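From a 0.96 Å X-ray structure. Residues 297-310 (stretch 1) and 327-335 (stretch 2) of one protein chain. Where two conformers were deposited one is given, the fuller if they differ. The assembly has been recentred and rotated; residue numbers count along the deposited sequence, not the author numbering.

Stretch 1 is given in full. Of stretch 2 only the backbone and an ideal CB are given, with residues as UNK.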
# COMPACT_ATOMS: atom_id res chain seq x y z
N THR A 297 17.60 -0.37 -11.43
CA THR A 297 18.46 0.76 -11.07
C THR A 297 18.48 0.87 -9.54
O THR A 297 17.42 0.84 -8.90
CB THR A 297 18.03 2.08 -11.72
OG1 THR A 297 18.47 1.97 -13.12
CG2 THR A 297 18.65 3.33 -11.11
N VAL A 298 19.70 1.02 -9.01
CA VAL A 298 19.93 1.33 -7.60
C VAL A 298 20.69 2.66 -7.59
O VAL A 298 21.76 2.75 -8.20
CB VAL A 298 20.77 0.23 -6.92
CG1 VAL A 298 21.12 0.65 -5.49
CG2 VAL A 298 20.00 -1.11 -6.95
N GLU A 299 20.11 3.66 -6.90
CA GLU A 299 20.70 5.01 -6.82
C GLU A 299 20.80 5.39 -5.35
O GLU A 299 19.89 5.96 -4.76
CB GLU A 299 19.83 6.00 -7.62
CG GLU A 299 20.37 7.43 -7.57
CD GLU A 299 21.42 7.75 -8.60
OE1 GLU A 299 21.90 6.86 -9.31
OE2 GLU A 299 21.76 8.96 -8.73
N CYS A 300 21.94 5.05 -4.76
CA CYS A 300 22.19 5.26 -3.33
C CYS A 300 23.15 6.43 -3.11
O CYS A 300 24.24 6.46 -3.68
CB CYS A 300 22.89 4.05 -2.69
SG CYS A 300 21.83 2.60 -2.47
N GLY A 301 22.76 7.33 -2.19
CA GLY A 301 23.72 8.20 -1.51
C GLY A 301 24.21 7.60 -0.23
O GLY A 301 25.32 7.98 0.22
N ASN A 302 23.47 6.68 0.42
CA ASN A 302 23.91 6.11 1.68
C ASN A 302 23.21 4.74 1.83
O ASN A 302 22.03 4.68 2.21
CB ASN A 302 23.58 7.05 2.84
CG ASN A 302 24.10 6.53 4.17
OD1 ASN A 302 24.77 5.48 4.23
ND2 ASN A 302 23.79 7.28 5.24
N CYS A 303 23.93 3.67 1.48
CA CYS A 303 23.39 2.31 1.60
C CYS A 303 24.49 1.42 2.16
O CYS A 303 25.66 1.63 1.85
CB CYS A 303 22.98 1.74 0.23
SG CYS A 303 21.53 2.63 -0.45
N SER A 304 24.09 0.41 2.95
CA SER A 304 25.02 -0.46 3.62
C SER A 304 24.52 -1.92 3.61
O SER A 304 23.31 -2.19 3.51
CB SER A 304 25.18 -0.05 5.09
OG SER A 304 25.96 1.16 5.17
N GLY A 305 25.46 -2.84 3.80
CA GLY A 305 25.18 -4.24 4.02
C GLY A 305 25.56 -5.11 2.82
O GLY A 305 25.99 -4.65 1.77
N ASN A 306 25.39 -6.42 3.06
CA ASN A 306 25.63 -7.45 2.01
C ASN A 306 24.27 -7.83 1.48
O ASN A 306 23.54 -8.62 2.08
CB ASN A 306 26.33 -8.65 2.63
CG ASN A 306 27.73 -8.25 3.12
OD1 ASN A 306 28.52 -7.74 2.33
ND2 ASN A 306 27.98 -8.43 4.39
N TRP A 307 23.92 -7.20 0.35
CA TRP A 307 22.59 -7.39 -0.26
C TRP A 307 22.67 -8.65 -1.10
O TRP A 307 23.30 -8.67 -2.19
CB TRP A 307 22.26 -6.17 -1.12
CG TRP A 307 22.04 -4.90 -0.34
CD1 TRP A 307 22.38 -4.61 0.96
CD2 TRP A 307 21.41 -3.72 -0.88
NE1 TRP A 307 21.96 -3.29 1.27
CE2 TRP A 307 21.40 -2.73 0.15
CE3 TRP A 307 20.86 -3.38 -2.13
CZ2 TRP A 307 20.86 -1.46 -0.06
CZ3 TRP A 307 20.33 -2.11 -2.33
CH2 TRP A 307 20.32 -1.16 -1.30
N ASN A 308 22.03 -9.71 -0.58
CA ASN A 308 22.04 -11.01 -1.31
C ASN A 308 20.83 -10.98 -2.26
O ASN A 308 19.69 -11.04 -1.77
CB ASN A 308 21.89 -12.14 -0.27
CG ASN A 308 21.99 -13.51 -0.94
OD1 ASN A 308 21.74 -13.64 -2.14
ND2 ASN A 308 22.37 -14.49 -0.17
N TRP A 309 21.12 -10.81 -3.55
CA TRP A 309 20.08 -10.75 -4.57
C TRP A 309 20.11 -12.01 -5.44
O TRP A 309 19.66 -12.04 -6.58
CB TRP A 309 20.28 -9.50 -5.45
CG TRP A 309 19.87 -8.24 -4.73
CD1 TRP A 309 19.72 -8.00 -3.38
CD2 TRP A 309 19.52 -7.00 -5.40
NE1 TRP A 309 19.29 -6.69 -3.17
CE2 TRP A 309 19.17 -6.08 -4.39
CE3 TRP A 309 19.48 -6.62 -6.75
CZ2 TRP A 309 18.77 -4.75 -4.74
CZ3 TRP A 309 19.08 -5.32 -7.06
CH2 TRP A 309 18.74 -4.41 -6.05
N SER A 310 20.55 -13.14 -4.83
CA SER A 310 20.76 -14.37 -5.60
C SER A 310 19.52 -14.87 -6.25
O SER A 310 19.62 -15.51 -7.31
CB SER A 310 21.33 -15.45 -4.65
OG SER A 310 20.43 -15.67 -3.53
N UNK A 327 26.98 -0.58 0.16
CA UNK A 327 26.38 -1.91 0.06
C UNK A 327 27.04 -2.69 -1.06
O UNK A 327 27.46 -2.14 -2.10
CB UNK A 327 24.87 -1.81 -0.17
N UNK A 328 27.13 -4.01 -0.82
CA UNK A 328 27.65 -4.94 -1.85
C UNK A 328 26.50 -5.79 -2.32
O UNK A 328 25.91 -6.51 -1.50
CB UNK A 328 28.79 -5.81 -1.32
N UNK A 329 26.13 -5.69 -3.62
CA UNK A 329 25.03 -6.49 -4.15
C UNK A 329 25.58 -7.72 -4.83
O UNK A 329 26.43 -7.62 -5.74
CB UNK A 329 24.17 -5.68 -5.12
N UNK A 330 25.18 -8.91 -4.40
CA UNK A 330 25.58 -10.22 -4.96
C UNK A 330 24.37 -10.78 -5.69
O UNK A 330 23.33 -11.00 -5.08
CB UNK A 330 26.07 -11.18 -3.88
N UNK A 331 24.35 -10.92 -7.01
CA UNK A 331 23.11 -11.12 -7.89
C UNK A 331 23.08 -12.61 -7.93
O UNK A 331 24.01 -13.25 -7.32
CB UNK A 331 23.17 -10.49 -9.28
N UNK A 332 22.19 -13.27 -8.60
CA UNK A 332 21.12 -12.68 -9.37
C UNK A 332 21.46 -12.49 -10.82
O UNK A 332 22.63 -12.51 -11.21
CB UNK A 332 20.72 -11.33 -8.76
N UNK A 333 20.42 -12.28 -11.63
CA UNK A 333 20.56 -12.06 -13.04
C UNK A 333 19.72 -10.84 -13.41
O UNK A 333 18.51 -10.90 -13.32
CB UNK A 333 20.14 -13.30 -13.84
N UNK A 334 20.34 -9.77 -13.84
CA UNK A 334 19.63 -8.54 -14.19
C UNK A 334 20.49 -7.50 -14.90
O UNK A 334 19.91 -6.55 -15.48
CB UNK A 334 19.04 -7.92 -12.92
N UNK A 335 21.79 -7.63 -14.92
CA UNK A 335 22.70 -6.60 -15.50
C UNK A 335 22.57 -6.59 -17.03
O UNK A 335 23.09 -5.64 -17.60
OXT UNK A 335 21.98 -7.48 -17.65
CB UNK A 335 24.15 -6.87 -15.10

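Position 327 lies where stretch 1 turns through Ser304 and Gly305. Its CA-to-CB bond points sideways, and the ideal CB is already 3.6 Å from Trp307 NE1 and 3.6 Å from Gly305 O. With the CB this close to the indole, a small side chain suits best. The residue is Ala327. Its CB lies over one face of the Trp307 ring, 3.7 Å from the centroid of the five-membered ring, and 4.0 Å from Cys303 CB.

From 328 the backbone runs parallel to strand 306-309. At 328 the CB is on the same face as Asn306, 4.1 Å from Asn306 OD1. That oxygen is an acceptor, so a long donor such as lysine, arginine or glutamine would suit. The residue is Lys328. Its NZ donates to Asn306 OD1 at 2.7 Å. Both backbone groups bond to stretch 1: Lys328 N donates to Gly305 O at 2.9 Å, and Trp307 N to Lys328 O at 2.8 Å.

At 329 the CB is on the face of Trp307 and Trp309, where the two indoles and Val298 offer an apolar surface. Isoleucine, leucine, valine or methionine would fit. The residue is Ile329. Its CG2 packs over a face of the Trp309 ring, 3.6 Å from Trp309 CD2. Its CG1 is 3.8 Å from Trp307 CE3, and its CD1 reaches Val298 CG2 at 4.0 Å.

Position 330 returns to the face of Asn306 and Asn308. No side-chain atom of stretch 1 makes a specific demand here, so a polar or beta-branched residue would do. The residue is Thr330. Its bonds are made by the backbone: Thr330 N donates to Trp307 O at 2.9 Å, and Trp309 N to Thr330 O at 2.7 Å.

At 331 an ideal CB would be 4.7 Å from Trp309 O, so stretch 1 leaves room for a small side chain. The residue is Gly331.

Position 332 is stricter. Phi is positive, the preceding peptide is cis, and an ideal CB would clash with Trp309 O at 2.5 Å. Glycine is called for, and the residue is Gly332.

Position 333 points away, and many residues would serve; it is Gln333.

At 334 the CB points toward stretch 1 but is far from it. A large side chain is needed to reach Trp309; an aromatic would suit. The residue is Tyr334. The edge of Trp309 meets its face, with Trp309 CE3 4.2 Å from Tyr334 CE2.

Position 335 ends the chain, out of reach; it is Leu335.

Stretch 2 (327-335) AKITGGQYL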
# COMPACT_ATOMS: atom_id res chain seq x y z
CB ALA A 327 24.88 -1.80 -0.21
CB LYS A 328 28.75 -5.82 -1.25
CG LYS A 328 30.00 -5.03 -0.82
CD LYS A 328 31.02 -5.99 -0.21
CE LYS A 328 30.99 -6.11 1.30
NZ LYS A 328 31.17 -7.54 1.78
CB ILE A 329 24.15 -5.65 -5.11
CG1 ILE A 329 23.66 -4.37 -4.45
CG2 ILE A 329 23.05 -6.54 -5.64
CD1 ILE A 329 22.88 -3.43 -5.32
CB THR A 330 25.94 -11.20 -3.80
OG1 THR A 330 27.06 -10.73 -3.09
CG2 THR A 330 26.32 -12.57 -4.32
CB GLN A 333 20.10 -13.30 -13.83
CG GLN A 333 20.14 -13.10 -15.32
CD GLN A 333 19.44 -14.20 -16.12
OE1 GLN A 333 19.55 -15.40 -15.81
NE2 GLN A 333 18.71 -13.73 -17.16
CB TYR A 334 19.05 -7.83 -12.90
CG TYR A 334 20.13 -7.42 -11.94
CD1 TYR A 334 20.82 -6.20 -11.96
CD2 TYR A 334 20.56 -8.37 -10.97
CE1 TYR A 334 21.84 -5.88 -11.06
CE2 TYR A 334 21.58 -8.07 -10.09
CZ TYR A 334 22.21 -6.82 -10.14
OH TYR A 334 23.21 -6.51 -9.25
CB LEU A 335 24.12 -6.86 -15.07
CG LEU A 335 24.43 -6.64 -13.60
CD1 LEU A 335 25.87 -7.16 -13.39
CD2 LEU A 335 24.32 -5.16 -13.25
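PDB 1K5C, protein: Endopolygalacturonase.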